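SVP1-like protein 2 (Kluyveromyces lactis, PDB 4V16) probably binds phosphatidylinositol 3,5-bisphosphate through its PROPPIN beta-propeller and so probably associates with membranes. Local coordinates at residues Gly293-Trp298 and Arg302-Phe307. Sequence-based numbering, arbitrary orientation.
Sequences GLVIVW and RLADTF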
ATOM      1  N   GLY A 293      -4.352  -2.922  16.758  1.00 32.22           N
ATOM      2  CA  GLY A 293      -3.728  -4.148  16.290  1.00 34.89           C
ATOM      3  C   GLY A 293      -3.148  -4.020  14.895  1.00 34.06           C
ATOM      4  O   GLY A 293      -3.803  -3.499  13.991  1.00 33.97           O
ATOM      5  N   LEU A 294      -1.916  -4.497  14.726  1.00 32.91           N
ATOM      6  CA  LEU A 294      -1.244  -4.496  13.430  1.00 30.83           C
ATOM      7  C   LEU A 294      -0.860  -5.905  13.011  1.00 31.48           C
ATOM      8  O   LEU A 294      -0.748  -6.805  13.847  1.00 29.59           O
ATOM      9  CB  LEU A 294       0.019  -3.633  13.457  1.00 27.02           C
ATOM     10  CG  LEU A 294      -0.128  -2.121  13.613  1.00 33.19           C
ATOM     11  CD1 LEU A 294      -0.392  -1.746  15.062  1.00 46.40           C
ATOM     12  CD2 LEU A 294       1.122  -1.426  13.099  1.00 33.46           C
ATOM     13  N   VAL A 295      -0.645  -6.083  11.712  1.00 29.72           N
ATOM     14  CA  VAL A 295      -0.080  -7.316  11.186  1.00 27.36           C
ATOM     15  C   VAL A 295       1.012  -6.989  10.170  1.00 28.49           C
ATOM     16  O   VAL A 295       0.775  -6.256   9.208  1.00 28.83           O
ATOM     17  CB  VAL A 295      -1.153  -8.207  10.529  1.00 28.16           C
ATOM     18  CG1 VAL A 295      -0.513  -9.419   9.859  1.00 29.41           C
ATOM     19  CG2 VAL A 295      -2.170  -8.660  11.563  1.00 34.72           C
ATOM     20  N   ILE A 296       2.206  -7.532  10.397  1.00 27.40           N
ATOM     21  CA  ILE A 296       3.314  -7.398   9.456  1.00 29.98           C
ATOM     22  C   ILE A 296       3.460  -8.691   8.665  1.00 30.14           C
ATOM     23  O   ILE A 296       3.709  -9.748   9.244  1.00 35.52           O
ATOM     24  CB  ILE A 296       4.648  -7.092  10.168  1.00 30.61           C
ATOM     25  CG1 ILE A 296       4.513  -5.881  11.094  1.00 28.01           C
ATOM     26  CG2 ILE A 296       5.757  -6.857   9.147  1.00 31.71           C
ATOM     27  CD1 ILE A 296       4.126  -4.593  10.394  1.00 34.52           C
ATOM     28  N   VAL A 297       3.303  -8.606   7.347  1.00 26.25           N
ATOM     29  CA  VAL A 297       3.433  -9.772   6.478  1.00 31.00           C
ATOM     30  C   VAL A 297       4.830  -9.838   5.870  1.00 29.84           C
ATOM     31  O   VAL A 297       5.295  -8.875   5.259  1.00 32.70           O
ATOM     32  CB  VAL A 297       2.383  -9.751   5.353  1.00 29.72           C
ATOM     33  CG1 VAL A 297       2.664 -10.840   4.326  1.00 27.94           C
ATOM     34  CG2 VAL A 297       0.987  -9.916   5.938  1.00 31.03           C
ATOM     35  N   TRP A 298       5.488 -10.982   6.039  1.00 30.11           N
ATOM     36  CA  TRP A 298       6.831 -11.193   5.508  1.00 33.01           C
ATOM     37  C   TRP A 298       6.780 -12.123   4.294  1.00 33.32           C
ATOM     38  O   TRP A 298       6.526 -13.317   4.444  1.00 31.77           O
ATOM     39  CB  TRP A 298       7.745 -11.782   6.581  1.00 37.43           C
ATOM     40  CG  TRP A 298       7.857 -10.936   7.813  1.00 34.89           C
ATOM     41  CD1 TRP A 298       7.169 -11.095   8.980  1.00 33.39           C
ATOM     42  CD2 TRP A 298       8.709  -9.798   8.002  1.00 30.64           C
ATOM     43  NE1 TRP A 298       7.539 -10.129   9.885  1.00 30.03           N
ATOM     44  CE2 TRP A 298       8.483  -9.321   9.309  1.00 32.05           C
ATOM     45  CE3 TRP A 298       9.641  -9.138   7.194  1.00 26.01           C
ATOM     46  CZ2 TRP A 298       9.154  -8.214   9.827  1.00 30.88           C
ATOM     47  CZ3 TRP A 298      10.306  -8.038   7.710  1.00 31.84           C
ATOM     48  CH2 TRP A 298      10.057  -7.587   9.014  1.00 31.34           C
ATOM     49  N   ARG A 302       7.274 -16.163   4.286  1.00 43.44           N
ATOM     50  CA  ARG A 302       5.861 -16.537   4.311  1.00 42.38           C
ATOM     51  C   ARG A 302       5.348 -16.520   5.748  1.00 39.19           C
ATOM     52  O   ARG A 302       4.950 -17.552   6.289  1.00 40.38           O
ATOM     53  CB  ARG A 302       5.648 -17.917   3.683  1.00 48.15           C
ATOM     54  CG  ARG A 302       6.080 -18.018   2.226  1.00 54.93           C
ATOM     55  CD  ARG A 302       5.661 -19.351   1.620  1.00 52.73           C
ATOM     56  NE  ARG A 302       4.205 -19.465   1.508  1.00 62.62           N
ATOM     57  CZ  ARG A 302       3.503 -19.244   0.398  1.00 61.33           C
ATOM     58  NH1 ARG A 302       4.105 -18.896  -0.735  1.00 67.21           N
ATOM     59  NH2 ARG A 302       2.182 -19.378   0.413  1.00 50.09           N
ATOM     60  N   LEU A 303       5.358 -15.338   6.352  1.00 40.43           N
ATOM     61  CA  LEU A 303       5.121 -15.202   7.783  1.00 34.96           C
ATOM     62  C   LEU A 303       4.308 -13.948   8.095  1.00 36.49           C
ATOM     63  O   LEU A 303       4.419 -12.938   7.397  1.00 32.47           O
ATOM     64  CB  LEU A 303       6.462 -15.161   8.519  1.00 42.33           C
ATOM     65  CG  LEU A 303       6.639 -15.965   9.806  1.00 48.56           C
ATOM     66  CD1 LEU A 303       6.272 -17.432   9.625  1.00 52.37           C
ATOM     67  CD2 LEU A 303       8.081 -15.841  10.267  1.00 50.10           C
ATOM     68  N   ALA A 304       3.495 -14.023   9.147  1.00 35.30           N
ATOM     69  CA  ALA A 304       2.662 -12.901   9.569  1.00 32.87           C
ATOM     70  C   ALA A 304       2.768 -12.669  11.077  1.00 37.83           C
ATOM     71  O   ALA A 304       2.383 -13.526  11.875  1.00 35.48           O
ATOM     72  CB  ALA A 304       1.217 -13.142   9.174  1.00 31.20           C
ATOM     73  N   ASP A 305       3.290 -11.504  11.453  1.00 38.86           N
ATOM     74  CA  ASP A 305       3.431 -11.127  12.858  1.00 39.58           C
ATOM     75  C   ASP A 305       2.247 -10.284  13.320  1.00 32.51           C
ATOM     76  O   ASP A 305       1.972  -9.236  12.746  1.00 33.48           O
ATOM     77  CB  ASP A 305       4.731 -10.344  13.079  1.00 44.92           C
ATOM     78  CG  ASP A 305       5.971 -11.197  12.895  1.00 45.21           C
ATOM     79  OD1 ASP A 305       5.922 -12.400  13.220  1.00 47.44           O
ATOM     80  OD2 ASP A 305       6.999 -10.662  12.430  1.00 45.67           O
ATOM     81  N   THR A 306       1.561 -10.740  14.365  1.00 34.58           N
ATOM     82  CA  THR A 306       0.438 -10.000  14.935  1.00 36.31           C
ATOM     83  C   THR A 306       0.889  -9.179  16.141  1.00 36.35           C
ATOM     84  O   THR A 306       1.466  -9.720  17.085  1.00 38.35           O
ATOM     85  CB  THR A 306      -0.698 -10.944  15.368  1.00 40.60           C
ATOM     86  OG1 THR A 306      -1.083 -11.772  14.264  1.00 38.40           O
ATOM     87  CG2 THR A 306      -1.905 -10.148  15.854  1.00 34.93           C
ATOM     88  N   PHE A 307       0.613  -7.877  16.105  1.00 33.36           N
ATOM     89  CA  PHE A 307       1.012  -6.964  17.175  1.00 30.40           C
ATOM     90  C   PHE A 307      -0.192  -6.397  17.921  1.00 37.75           C
ATOM     91  O   PHE A 307      -1.258  -6.197  17.335  1.00 42.17           O
ATOM     92  CB  PHE A 307       1.842  -5.808  16.612  1.00 28.82           C
ATOM     93  CG  PHE A 307       3.222  -6.206  16.177  1.00 30.17           C
ATOM     94  CD1 PHE A 307       3.457  -6.641  14.883  1.00 26.69           C
ATOM     95  CD2 PHE A 307       4.288  -6.134  17.059  1.00 33.34           C
ATOM     96  CE1 PHE A 307       4.726  -7.003  14.479  1.00 27.99           C
ATOM     97  CE2 PHE A 307       5.563  -6.494  16.662  1.00 32.59           C
ATOM     98  CZ  PHE A 307       5.781  -6.930  15.369  1.00 32.52           C
TER
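With CG anti to the carbonyl carbon in both residues (chi1 -58° in Trp298, -68° in Asp305), the indole and the carboxylate lean together on one face of an antiparallel hairpin. Trp298 NE1 donates to Asp305 OD2 at 2.7 Å, reaching that oxygen from above the carboxylate plane; ring and carboxylate are turned 67° apart. Ile296 CG2 lies over one face of the indole, toward its rim, while CG1 of the same side chain meets Phe307 CE1 at 3.6 Å. Replacing Trp298 by alanine takes the indole away, which would probably leave Asp305 OD2 without this donor and open a gap beside Ile296 CG2. Below these side chains, paired backbone bonds join Leu294 to Phe307, Ile296 to Asp305 and Trp298 to Leu303. Near the turn two residues, Arg302 and Leu303, stand opposite the single Trp298, as in a G1 beta bulge. On the other face Val295 CG1 packs on Ala304 CB at 4.2 Å. Asp305 has a second partner, since its OD1 forms a salt bridge with Arg325 of strand 317-327. The hairpin supplies the two middle strands of a four-stranded propeller blade, with strand 285-288 flanking 293-298 and strand 317-327 flanking 303-312; Val297 reaches Tyr20 and Phe22 of strand 19-22 in another blade.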